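PDB 3ZTV: NAD nucleotidase from Haemophilus influenzae, which degrades NAD to adenosine and nicotinamide riboside in the periplasm, acting as both a pyrophosphatase and a 5'-nucleotidase with zinc as its metal. Local coordinates for residues N233-S238 against M327-L332; H298-K303 against D315-A320. All blocks are in the same frame, centred on the assembly; numbering follows the deposited sequence.

Contact 1. Residues N233-S238 against M327-L332; sequences NDELRS and MKSISL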
ATOM      1  N   ASN A 233     -27.271 -20.552   8.921  1.00  7.91           N
ATOM      2  CA  ASN A 233     -28.166 -20.323  10.049  1.00  6.99           C
ATOM      3  C   ASN A 233     -28.486 -21.661  10.690  1.00  7.09           C
ATOM      4  O   ASN A 233     -27.960 -22.698  10.282  1.00  8.25           O
ATOM      5  CB  ASN A 233     -29.443 -19.632   9.576  1.00  7.72           C
ATOM      6  CG  ASN A 233     -30.161 -20.412   8.480  1.00  9.44           C
ATOM      7  OD1 ASN A 233     -30.061 -21.641   8.396  1.00  8.30           O
ATOM      8  ND2 ASN A 233     -30.906 -19.701   7.648  1.00  9.02           N
ATOM      9  N   ASP A 234     -29.331 -21.635  11.712  1.00  8.16           N
ATOM     10  CA  ASP A 234     -29.647 -22.857  12.447  1.00  8.49           C
ATOM     11  C   ASP A 234     -30.253 -23.953  11.578  1.00  8.54           C
ATOM     12  O   ASP A 234     -29.945 -25.125  11.772  1.00  9.44           O
ATOM     13  CB  ASP A 234     -30.536 -22.555  13.657  1.00 10.89           C
ATOM     14  CG  ASP A 234     -29.793 -21.810  14.749  1.00 12.56           C
ATOM     15  OD1 ASP A 234     -28.541 -21.869  14.770  1.00 14.36           O
ATOM     16  OD2 ASP A 234     -30.462 -21.165  15.581  1.00 14.05           O
ATOM     17  N   GLU A 235     -31.117 -23.581  10.639  1.00  7.91           N
ATOM     18  CA  GLU A 235     -31.673 -24.559   9.699  1.00  9.40           C
ATOM     19  C   GLU A 235     -30.569 -25.312   8.953  1.00  9.05           C
ATOM     20  O   GLU A 235     -30.572 -26.540   8.889  1.00 10.31           O
ATOM     21  CB  GLU A 235     -32.604 -23.891   8.684  1.00 10.18           C
ATOM     22  CG  GLU A 235     -34.045 -23.683   9.147  1.00 12.17           C
ATOM     23  CD  GLU A 235     -34.976 -23.296   8.002  1.00 13.04           C
ATOM     24  OE1 GLU A 235     -34.474 -23.011   6.888  1.00 13.97           O
ATOM     25  OE2 GLU A 235     -36.213 -23.280   8.198  1.00 14.02           O
ATOM     26  N   LEU A 236     -29.616 -24.582   8.389  1.00  8.34           N
ATOM     27  CA  LEU A 236     -28.565 -25.235   7.617  1.00  7.54           C
ATOM     28  C   LEU A 236     -27.602 -26.017   8.513  1.00  8.75           C
ATOM     29  O   LEU A 236     -27.092 -27.074   8.120  1.00  9.23           O
ATOM     30  CB  LEU A 236     -27.828 -24.211   6.751  1.00  7.01           C
ATOM     31  CG  LEU A 236     -28.722 -23.458   5.757  1.00  7.76           C
ATOM     32  CD1 LEU A 236     -27.855 -22.587   4.844  1.00  8.28           C
ATOM     33  CD2 LEU A 236     -29.594 -24.402   4.919  1.00  9.55           C
ATOM     34  N   ARG A 237     -27.381 -25.528   9.733  1.00  8.87           N
ATOM     35  CA  ARG A 237     -26.587 -26.283  10.700  1.00  8.61           C
ATOM     36  C   ARG A 237     -27.250 -27.622  11.032  1.00  9.50           C
ATOM     37  O   ARG A 237     -26.559 -28.626  11.222  1.00 12.50           O
ATOM     38  CB  ARG A 237     -26.369 -25.480  11.983  1.00 10.31           C
ATOM     39  CG  ARG A 237     -25.492 -24.271  11.791  1.00 10.42           C
ATOM     40  CD  ARG A 237     -25.316 -23.473  13.082  1.00 13.23           C
ATOM     41  NE  ARG A 237     -24.588 -22.251  12.768  1.00 14.28           N
ATOM     42  CZ  ARG A 237     -25.123 -21.038  12.721  1.00 11.77           C
ATOM     43  NH1 ARG A 237     -26.398 -20.833  13.044  1.00 11.93           N
ATOM     44  NH2 ARG A 237     -24.358 -20.012  12.383  1.00 13.20           N
ATOM     45  N   SER A 238     -28.581 -27.645  11.075  1.00  9.37           N
ATOM     46  CA  SER A 238     -29.305 -28.868  11.440  1.00  9.61           C
ATOM     47  C   SER A 238     -29.128 -29.966  10.390  1.00 10.52           C
ATOM     48  O   SER A 238     -29.286 -31.154  10.690  1.00 12.28           O
ATOM     49  CB  SER A 238     -30.794 -28.580  11.663  1.00 11.42           C
ATOM     50  OG  SER A 238     -31.506 -28.453  10.440  1.00 13.34           O
ATOM     51  N   MET A 327     -38.546 -26.235   5.309  1.00 10.75           N
ATOM     52  CA  MET A 327     -37.430 -25.352   5.638  1.00 10.93           C
ATOM     53  C   MET A 327     -37.355 -24.109   4.767  1.00 12.03           C
ATOM     54  O   MET A 327     -37.363 -24.193   3.541  1.00 12.64           O
ATOM     55  CB  MET A 327     -36.119 -26.124   5.570  1.00 11.69           C
ATOM     56  CG  MET A 327     -36.120 -27.317   6.486  1.00 14.91           C
ATOM     57  SD  MET A 327     -34.646 -28.328   6.343  1.00 16.35           S
ATOM     58  CE  MET A 327     -33.417 -27.153   6.860  1.00 14.63           C
ATOM     59  N   LYS A 328     -37.264 -22.958   5.425  1.00 11.81           N
ATOM     60  CA  LYS A 328     -37.216 -21.665   4.758  1.00 11.46           C
ATOM     61  C   LYS A 328     -35.962 -21.490   3.895  1.00 10.71           C
ATOM     62  O   LYS A 328     -35.993 -20.805   2.872  1.00 10.61           O
ATOM     63  CB  LYS A 328     -37.294 -20.551   5.814  1.00 13.70           C
ATOM     64  CG  LYS A 328     -37.311 -19.147   5.258  1.00 21.13           C
ATOM     65  CD  LYS A 328     -37.808 -18.159   6.306  1.00 25.86           C
ATOM     66  CE  LYS A 328     -38.126 -16.821   5.665  1.00 26.60           C
ATOM     67  NZ  LYS A 328     -38.849 -17.012   4.373  1.00 30.62           N
ATOM     68  N   SER A 329     -34.862 -22.111   4.308  1.00  8.66           N
ATOM     69  CA  SER A 329     -33.560 -21.889   3.671  1.00  7.92           C
ATOM     70  C   SER A 329     -33.212 -22.937   2.612  1.00  8.18           C
ATOM     71  O   SER A 329     -32.106 -22.924   2.080  1.00  8.02           O
ATOM     72  CB  SER A 329     -32.456 -21.850   4.728  1.00  9.25           C
ATOM     73  OG  SER A 329     -32.776 -20.939   5.776  1.00 13.15           O
ATOM     74  N   ILE A 330     -34.128 -23.869   2.354  1.00  7.09           N
ATOM     75  CA  ILE A 330     -33.982 -24.855   1.284  1.00  6.48           C
ATOM     76  C   ILE A 330     -34.980 -24.509   0.194  1.00  7.51           C
ATOM     77  O   ILE A 330     -36.163 -24.287   0.473  1.00  8.22           O
ATOM     78  CB  ILE A 330     -34.259 -26.301   1.783  1.00  6.88           C
ATOM     79  CG1 ILE A 330     -33.289 -26.684   2.902  1.00  9.23           C
ATOM     80  CG2 ILE A 330     -34.223 -27.300   0.614  1.00  9.77           C
ATOM     81  CD1 ILE A 330     -31.821 -26.695   2.490  1.00 12.56           C
ATOM     82  N   SER A 331     -34.519 -24.461  -1.050  1.00  7.05           N
ATOM     83  CA  SER A 331     -35.409 -24.213  -2.167  1.00  8.45           C
ATOM     84  C   SER A 331     -35.329 -25.405  -3.111  1.00  7.85           C
ATOM     85  O   SER A 331     -34.279 -25.679  -3.692  1.00  6.83           O
ATOM     86  CB  SER A 331     -34.989 -22.938  -2.890  1.00  8.38           C
ATOM     87  OG  SER A 331     -35.949 -22.556  -3.855  1.00 10.81           O
ATOM     88  N   LEU A 332     -36.434 -26.124  -3.269  1.00  8.33           N
ATOM     89  CA  LEU A 332     -36.438 -27.355  -4.071  1.00  7.62           C
ATOM     90  C   LEU A 332     -36.854 -27.155  -5.523  1.00  8.92           C
ATOM     91  O   LEU A 332     -37.849 -26.487  -5.815  1.00 10.00           O
ATOM     92  CB  LEU A 332     -37.356 -28.416  -3.445  1.00 10.74           C
ATOM     93  CG  LEU A 332     -36.992 -28.902  -2.048  1.00  8.46           C
ATOM     94  CD1 LEU A 332     -38.155 -29.673  -1.428  1.00 12.92           C
ATOM     95  CD2 LEU A 332     -35.734 -29.752  -2.061  1.00 10.30           C
TER

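Contact 2. Residues H298-K303 against D315-A320; sequences HKLQVK and DERKKA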
ATOM      1  N   HIS A 298     -35.009 -34.991  -6.164  1.00 10.57           N
ATOM      2  CA  HIS A 298     -35.036 -36.260  -6.903  1.00 12.07           C
ATOM      3  C   HIS A 298     -34.001 -37.295  -6.469  1.00 12.84           C
ATOM      4  O   HIS A 298     -34.194 -38.500  -6.693  1.00 13.48           O
ATOM      5  CB  HIS A 298     -34.967 -35.999  -8.410  1.00 14.81           C
ATOM      6  CG  HIS A 298     -36.088 -35.144  -8.912  1.00 17.42           C
ATOM      7  ND1 HIS A 298     -37.407 -35.543  -8.861  1.00 21.91           N
ATOM      8  CD2 HIS A 298     -36.094 -33.896  -9.436  1.00 17.26           C
ATOM      9  CE1 HIS A 298     -38.174 -34.585  -9.350  1.00 21.28           C
ATOM     10  NE2 HIS A 298     -37.402 -33.574  -9.706  1.00 20.46           N
ATOM     11  N   LYS A 299     -32.909 -36.844  -5.863  1.00 11.22           N
ATOM     12  CA  LYS A 299     -31.910 -37.754  -5.317  1.00 10.63           C
ATOM     13  C   LYS A 299     -31.941 -37.682  -3.805  1.00 11.24           C
ATOM     14  O   LYS A 299     -31.598 -36.658  -3.209  1.00 11.20           O
ATOM     15  CB  LYS A 299     -30.497 -37.438  -5.831  1.00 10.99           C
ATOM     16  CG  LYS A 299     -29.405 -38.345  -5.240  1.00 11.80           C
ATOM     17  CD  LYS A 299     -28.003 -37.923  -5.667  1.00 13.03           C
ATOM     18  CE  LYS A 299     -27.725 -38.284  -7.115  1.00 14.96           C
ATOM     19  NZ  LYS A 299     -26.425 -37.711  -7.567  1.00 15.08           N
ATOM     20  N   LEU A 300     -32.365 -38.773  -3.183  1.00  9.69           N
ATOM     21  CA  LEU A 300     -32.367 -38.869  -1.734  1.00 11.94           C
ATOM     22  C   LEU A 300     -31.857 -40.258  -1.379  1.00 10.32           C
ATOM     23  O   LEU A 300     -32.645 -41.184  -1.149  1.00 12.22           O
ATOM     24  CB  LEU A 300     -33.777 -38.653  -1.179  1.00 13.26           C
ATOM     25  CG  LEU A 300     -34.431 -37.289  -1.446  1.00 11.62           C
ATOM     26  CD1 LEU A 300     -35.922 -37.348  -1.153  1.00 14.32           C
ATOM     27  CD2 LEU A 300     -33.766 -36.160  -0.656  1.00 13.85           C
ATOM     28  N   GLN A 301     -30.539 -40.408  -1.354  1.00 10.77           N
ATOM     29  CA  GLN A 301     -29.926 -41.725  -1.182  1.00 10.52           C
ATOM     30  C   GLN A 301     -29.283 -41.896   0.187  1.00 12.06           C
ATOM     31  O   GLN A 301     -28.597 -41.004   0.682  1.00 11.54           O
ATOM     32  CB  GLN A 301     -28.893 -41.980  -2.280  1.00 12.55           C
ATOM     33  CG  GLN A 301     -29.481 -42.019  -3.676  1.00 12.86           C
ATOM     34  CD  GLN A 301     -28.425 -42.159  -4.747  1.00 14.45           C
ATOM     35  OE1 GLN A 301     -27.243 -42.335  -4.450  1.00 16.64           O
ATOM     36  NE2 GLN A 301     -28.845 -42.073  -6.001  1.00 14.30           N
ATOM     37  N   VAL A 302     -29.525 -43.049   0.804  1.00 12.85           N
ATOM     38  CA  VAL A 302     -28.886 -43.401   2.063  1.00 13.47           C
ATOM     39  C   VAL A 302     -28.170 -44.746   1.907  1.00 14.94           C
ATOM     40  O   VAL A 302     -28.536 -45.555   1.051  1.00 15.27           O
ATOM     41  CB  VAL A 302     -29.904 -43.465   3.221  1.00 14.66           C
ATOM     42  CG1 VAL A 302     -30.625 -42.122   3.368  1.00 14.06           C
ATOM     43  CG2 VAL A 302     -30.901 -44.591   2.993  1.00 19.79           C
ATOM     44  N   LYS A 303     -27.138 -44.969   2.710  1.00 15.61           N
ATOM     45  CA  LYS A 303     -26.326 -46.183   2.604  1.00 17.74           C
ATOM     46  C   LYS A 303     -27.002 -47.345   3.319  1.00 17.30           C
ATOM     47  O   LYS A 303     -27.351 -47.236   4.495  1.00 20.62           O
ATOM     48  CB  LYS A 303     -24.937 -45.931   3.200  1.00 21.36           C
ATOM     49  CG  LYS A 303     -23.916 -47.039   2.988  1.00 22.66           C
ATOM     50  CD  LYS A 303     -22.589 -46.655   3.632  1.00 25.43           C
ATOM     51  CE  LYS A 303     -21.519 -47.724   3.452  1.00 30.03           C
ATOM     52  NZ  LYS A 303     -20.805 -47.600   2.150  1.00 31.73           N
ATOM     53  N   ASP A 315     -42.880 -44.334   2.791  1.00 16.90           N
ATOM     54  CA  ASP A 315     -43.045 -43.333   3.845  1.00 16.00           C
ATOM     55  C   ASP A 315     -41.735 -42.638   4.219  1.00 17.55           C
ATOM     56  O   ASP A 315     -41.732 -41.451   4.557  1.00 15.59           O
ATOM     57  CB  ASP A 315     -43.694 -43.943   5.092  1.00 18.40           C
ATOM     58  CG  ASP A 315     -45.169 -44.238   4.896  1.00 20.57           C
ATOM     59  OD1 ASP A 315     -45.718 -43.873   3.835  1.00 20.96           O
ATOM     60  OD2 ASP A 315     -45.781 -44.825   5.815  1.00 21.03           O
ATOM     61  N   GLU A 316     -40.624 -43.368   4.165  1.00 15.34           N
ATOM     62  CA  GLU A 316     -39.334 -42.777   4.502  1.00 16.70           C
ATOM     63  C   GLU A 316     -38.984 -41.654   3.526  1.00 15.08           C
ATOM     64  O   GLU A 316     -38.459 -40.613   3.931  1.00 15.41           O
ATOM     65  CB  GLU A 316     -38.215 -43.826   4.550  1.00 19.37           C
ATOM     66  CG  GLU A 316     -37.015 -43.374   5.385  1.00 25.34           C
ATOM     67  CD  GLU A 316     -35.857 -44.358   5.376  1.00 30.04           C
ATOM     68  OE1 GLU A 316     -35.920 -45.362   4.635  1.00 30.55           O
ATOM     69  OE2 GLU A 316     -34.875 -44.118   6.113  1.00 31.46           O
ATOM     70  N   ARG A 317     -39.282 -41.852   2.245  1.00 14.68           N
ATOM     71  CA  ARG A 317     -39.016 -40.809   1.258  1.00 13.90           C
ATOM     72  C   ARG A 317     -39.938 -39.618   1.492  1.00 14.65           C
ATOM     73  O   ARG A 317     -39.515 -38.465   1.399  1.00 13.49           O
ATOM     74  CB  ARG A 317     -39.168 -41.323  -0.175  1.00 14.22           C
ATOM     75  CG  ARG A 317     -38.596 -40.342  -1.192  1.00 15.84           C
ATOM     76  CD  ARG A 317     -38.706 -40.842  -2.623  1.00 15.77           C
ATOM     77  NE  ARG A 317     -37.958 -39.971  -3.525  1.00 18.28           N
ATOM     78  CZ  ARG A 317     -36.666 -40.112  -3.808  1.00 17.71           C
ATOM     79  NH1 ARG A 317     -35.961 -41.096  -3.263  1.00 14.98           N
ATOM     80  NH2 ARG A 317     -36.076 -39.260  -4.631  1.00 17.12           N
ATOM     81  N   LYS A 318     -41.201 -39.898   1.792  1.00 13.95           N
ATOM     82  CA  LYS A 318     -42.165 -38.838   2.066  1.00 15.86           C
ATOM     83  C   LYS A 318     -41.739 -37.976   3.258  1.00 14.52           C
ATOM     84  O   LYS A 318     -41.833 -36.746   3.202  1.00 14.68           O
ATOM     85  CB  LYS A 318     -43.565 -39.426   2.273  1.00 16.75           C
ATOM     86  CG  LYS A 318     -44.184 -39.990   1.001  1.00 16.92           C
ATOM     87  CD  LYS A 318     -45.579 -40.559   1.251  1.00 19.64           C
ATOM     88  CE  LYS A 318     -46.235 -41.041  -0.040  1.00 19.74           C
ATOM     89  NZ  LYS A 318     -45.547 -42.227  -0.632  1.00 20.34           N
ATOM     90  N   LYS A 319     -41.243 -38.607   4.318  1.00 13.58           N
ATOM     91  CA  LYS A 319     -40.794 -37.866   5.497  1.00 16.67           C
ATOM     92  C   LYS A 319     -39.584 -36.988   5.179  1.00 15.05           C
ATOM     93  O   LYS A 319     -39.468 -35.862   5.673  1.00 14.41           O
ATOM     94  CB  LYS A 319     -40.454 -38.821   6.643  1.00 16.86           C
ATOM     95  CG  LYS A 319     -41.662 -39.514   7.255  1.00 19.56           C
ATOM     96  CD  LYS A 319     -41.237 -40.618   8.205  1.00 23.05           C
ATOM     97  CE  LYS A 319     -42.433 -41.449   8.652  1.00 28.45           C
ATOM     98  NZ  LYS A 319     -42.001 -42.694   9.348  1.00 30.81           N
ATOM     99  N   ALA A 320     -38.677 -37.518   4.364  1.00 14.09           N
ATOM    100  CA  ALA A 320     -37.506 -36.771   3.918  1.00 13.45           C
ATOM    101  C   ALA A 320     -37.924 -35.523   3.147  1.00 12.17           C
ATOM    102  O   ALA A 320     -37.440 -34.418   3.416  1.00 11.94           O
ATOM    103  CB  ALA A 320     -36.624 -37.660   3.056  1.00 14.90           C
TER

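Contact 1. Residues N233-S238 against M327-L332
Glu235 reaches across from the first turn of helix 234-238 and sets its carboxylate against the backbone of the type I turn Met327-Ile330. Each oxygen takes one amide through its syn lone pair: Lys328 N lies 3.0 Å from Glu235 OE2, and Ser329 N lies 2.8 Å from Glu235 OE1. This two-pronged grip fixes the rotation of the carboxylate. Glu235 OE1 accepts a second bond, from Ser329 OG at 2.9 Å, which comes in from above the carboxylate plane. The proton of Ser329 OG is thus spent on Glu235, while the oxygen accepts from Asn233: Asn233 ND2 stands 2.9 Å from Ser329 OG, nearly in its own amide plane, in a straight bond (166°).

Apolar groups flank the polar centre. The Met327 chain bends at chi3 (63°) and brings Met327 CE against the Glu235 backbone, 3.5 Å from Glu235 O and next to its CB. Leu236 CD2 rests on Ser329 CB at 3.8 Å and also meets Ile330 CD1.

Behind this first shell, the other end of the Asn233 amide is occupied as well. Asn233 OD1 accepts from Leu236 N at 3.0 Å, so one amide caps the helix with its oxygen and holds Ser329 with its nitrogen. Pro291 and Val293 of strand 284-295 lie against Leu236, and Val293 pairs with the backbone of Ser329 and Ser331. The whole is an N-capped short helix whose first-turn carboxylate accepts from two turn amides, one on each oxygen, where the turn leads into strand 330-332, which pairs with strand 284-295 in a mixed sheet shared with strands 11-18 and 63-67 of the calcineurin-like phosphoesterase region.

Contact 2. Residues H298-K303 against D315-A320
The chain His298-Lys303, which becomes a strand at 301-303, runs past segment 315-320 of helix 314-325, with the two backbones nearest at Leu300 and Arg317, whose CA atoms are 7.5 Å apart. Arg317 bridges that gap. Its CG is anti to the backbone N (chi1 -167°), and from there the chain stays extended to NE, toward the backbone carbonyl of His298. Arg317 NH2 donates to His298 O at 2.9 Å, but the bond is bent (122°) and weak, with the carbonyl oxygen near the guanidinium plane at the edge of the group.

Leu300 covers one face of the same guanidinium. Leu300 CD1 sits over the centre of the group, 3.9 Å from Arg317 CZ, while Leu300 CB lies 3.9 Å from Arg317 NH1. CD1 also touches the aliphatic part of the arginine, at CG, so one methyl meets both the shaft and the flat end. Farther along the helix, Leu300 CD1 comes within 4.3 Å of Ala320 CB, a looser apolar contact one turn on.

The stronger polar partners of Arg317 lie just before the helix: NH1 donates to Leu312 O and forms a salt bridge with Glu311. Glu311 OE1 also accepts from Leu300 N, so one carboxylate oxygen binds both the arginine and the backbone N of Leu300. Leu300 is buried further by Leu321 and Leu324 of helix 314-325 and by Val41 of strand 37-43. The contact therefore packs helix 314-325 back onto the chain leading into the hairpin of strands 301-303 and 309-311, with strand 37-43 alongside.

How the contacts relate
Both contacts belong to one continuous run of chain, and contact 2 falls within the span of sequence that contact 1 brings together. Helix 314-325 supplies Arg317 and Ala320 to contact 2, ends just before Met327, and is followed by strand 330-332 of contact 1; Leu332 on that strand in turn touches Leu324 and Lys325 of the helix. Their centres are about 17 Å apart and their nearest atoms about 7 Å, so they do not touch. Contact 1 ties the turn leading into strand 330-332 to helix 234-238, while contact 2, farther from the centre of the chain, joins helix 314-325 to the segment leading into the hairpin. Both lie away from the two zinc ions and the adenosine pocket.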